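Local atomic coordinates of malate oxidoreductase (Thermotoga maritima, PDB entry 1VL6), a protein that probably catalyses the NAD-dependent oxidative decarboxylation of malate to pyruvate and carbon dioxide, as other malic enzymes do. Residues A[226-232]-A[249-255]. Numbering follows the deposited sequence.
Sequences GILNEND and NPERLSG
Ile-227 lies against the backbone of 253-255, and its N donates an almost straight hydrogen bond to Gly-255 O (2.9 Å). Along its side chain, CB and CG1 pass beside that same carbonyl oxygen; CG2, anti to the backbone N, reaches Leu-253 O and the amide nitrogen ND2 of Asn-249; CD1 ends at the Gly-255 backbone, nearest its O and N, and 4.1 Å from Leu-253 CB. Leu-253 O accepts two side-chain amides: Asn-249 ND2 in the carbonyl plane, on a lone pair (2.7 Å), and Asn-229 ND2 from above that plane (2.8 Å); the two amides are turned 74° apart. Asn-249 OD1 also takes the N-H of Leu-253 (3.0 Å), so one side chain braces the loop just after its type I turn from Asn-249 to Arg-252. With an alanine in place of Asn-249, Leu-253 N would probably lack its side-chain acceptor and Leu-253 O keep just the Asn-229 amide, leaving the loop freer to shift against Ile-227. Farther out, Ser-254 OG gives Asp-232 OD2 a weak bond. Strand 226-227 is the antiparallel edge strand beside 218-223, and the contact ties it to the loop between helices 239-246 and 257-261 in the Rossmann-type NAD-binding domain of malic enzymes.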
# COMPACT_ATOMS: atom_id res chain seq x y z
N GLY A 226 16.89 43.98 -21.21
CA GLY A 226 18.27 43.90 -21.69
C GLY A 226 19.30 43.31 -20.73
O GLY A 226 18.96 42.71 -19.70
N ILE A 227 20.57 43.43 -21.12
CA ILE A 227 21.69 42.99 -20.31
C ILE A 227 21.74 43.75 -18.97
O ILE A 227 21.63 44.98 -18.94
CB ILE A 227 23.03 43.25 -21.03
CG1 ILE A 227 23.19 42.37 -22.27
CG2 ILE A 227 24.20 42.94 -20.09
CD1 ILE A 227 24.36 42.79 -23.21
N LEU A 228 21.94 43.00 -17.88
CA LEU A 228 22.01 43.60 -16.54
C LEU A 228 23.35 44.26 -16.32
O LEU A 228 24.41 43.63 -16.39
CB LEU A 228 21.76 42.58 -15.42
CG LEU A 228 20.30 42.22 -15.18
CD1 LEU A 228 19.69 41.51 -16.40
CD2 LEU A 228 20.22 41.33 -13.97
N ASN A 229 23.28 45.56 -16.07
CA ASN A 229 24.44 46.39 -16.01
C ASN A 229 24.09 47.57 -15.06
O ASN A 229 23.25 48.42 -15.40
CB ASN A 229 24.68 46.83 -17.46
CG ASN A 229 25.90 47.70 -17.63
OD1 ASN A 229 26.11 48.68 -16.89
ND2 ASN A 229 26.69 47.37 -18.64
N GLU A 230 24.72 47.62 -13.87
CA GLU A 230 24.46 48.77 -12.94
C GLU A 230 24.35 50.13 -13.61
O GLU A 230 23.53 50.96 -13.19
CB GLU A 230 25.52 48.98 -11.85
CG GLU A 230 25.13 48.43 -10.50
CD GLU A 230 25.60 49.28 -9.35
OE1 GLU A 230 24.90 50.23 -8.98
OE2 GLU A 230 26.66 48.97 -8.80
N ASN A 231 25.20 50.38 -14.62
CA ASN A 231 25.22 51.69 -15.34
C ASN A 231 23.97 51.99 -16.15
O ASN A 231 23.77 53.14 -16.52
CB ASN A 231 26.34 51.80 -16.40
CG ASN A 231 27.73 51.64 -15.83
OD1 ASN A 231 28.47 50.72 -16.23
ND2 ASN A 231 28.12 52.54 -14.90
N ASP A 232 23.18 50.97 -16.55
CA ASP A 232 21.87 51.23 -17.22
C ASP A 232 20.79 50.74 -16.25
O ASP A 232 20.45 49.54 -16.24
CB ASP A 232 21.65 50.54 -18.60
CG ASP A 232 22.93 50.26 -19.35
OD1 ASP A 232 23.64 51.23 -19.73
OD2 ASP A 232 23.29 49.08 -19.63
N ASN A 249 29.13 40.28 -15.96
CA ASN A 249 29.45 41.14 -17.08
C ASN A 249 30.75 41.91 -16.93
O ASN A 249 30.76 43.15 -16.92
CB ASN A 249 28.28 42.05 -17.33
CG ASN A 249 28.39 42.76 -18.62
OD1 ASN A 249 29.14 42.35 -19.52
ND2 ASN A 249 27.63 43.82 -18.74
N PRO A 250 31.86 41.18 -16.83
CA PRO A 250 33.19 41.80 -16.66
C PRO A 250 33.61 42.75 -17.77
O PRO A 250 34.22 43.79 -17.46
CB PRO A 250 34.14 40.60 -16.61
CG PRO A 250 33.33 39.41 -17.07
CD PRO A 250 31.92 39.72 -16.81
N GLU A 251 33.28 42.40 -19.01
CA GLU A 251 33.50 43.26 -20.18
C GLU A 251 32.61 44.49 -20.18
O GLU A 251 32.79 45.38 -21.02
CB GLU A 251 33.28 42.53 -21.51
CG GLU A 251 34.31 41.47 -21.86
CD GLU A 251 33.82 40.48 -22.93
OE1 GLU A 251 32.60 40.23 -23.03
OE2 GLU A 251 34.67 39.91 -23.65
N ARG A 252 31.65 44.57 -19.25
CA ARG A 252 30.78 45.75 -19.12
C ARG A 252 29.99 46.00 -20.42
O ARG A 252 29.82 47.11 -20.84
CB ARG A 252 31.59 46.96 -18.67
CG ARG A 252 32.61 46.58 -17.63
CD ARG A 252 33.29 47.76 -16.99
NE ARG A 252 32.64 48.05 -15.72
CZ ARG A 252 32.34 49.26 -15.29
NH1 ARG A 252 32.64 50.35 -16.00
NH2 ARG A 252 31.72 49.40 -14.12
N LEU A 253 29.52 44.93 -21.01
CA LEU A 253 28.59 44.96 -22.14
C LEU A 253 27.23 45.57 -21.83
O LEU A 253 26.72 45.47 -20.70
CB LEU A 253 28.31 43.53 -22.57
CG LEU A 253 29.52 42.79 -23.17
CD1 LEU A 253 29.10 41.39 -23.51
CD2 LEU A 253 30.03 43.53 -24.40
N SER A 254 26.60 46.12 -22.88
CA SER A 254 25.31 46.77 -22.75
C SER A 254 24.46 46.66 -24.03
O SER A 254 24.96 46.94 -25.10
CB SER A 254 25.58 48.23 -22.40
OG SER A 254 24.52 49.06 -22.81
N GLY A 255 23.18 46.30 -23.90
CA GLY A 255 22.30 46.09 -25.05
C GLY A 255 21.40 44.88 -24.84
O GLY A 255 21.22 44.39 -23.73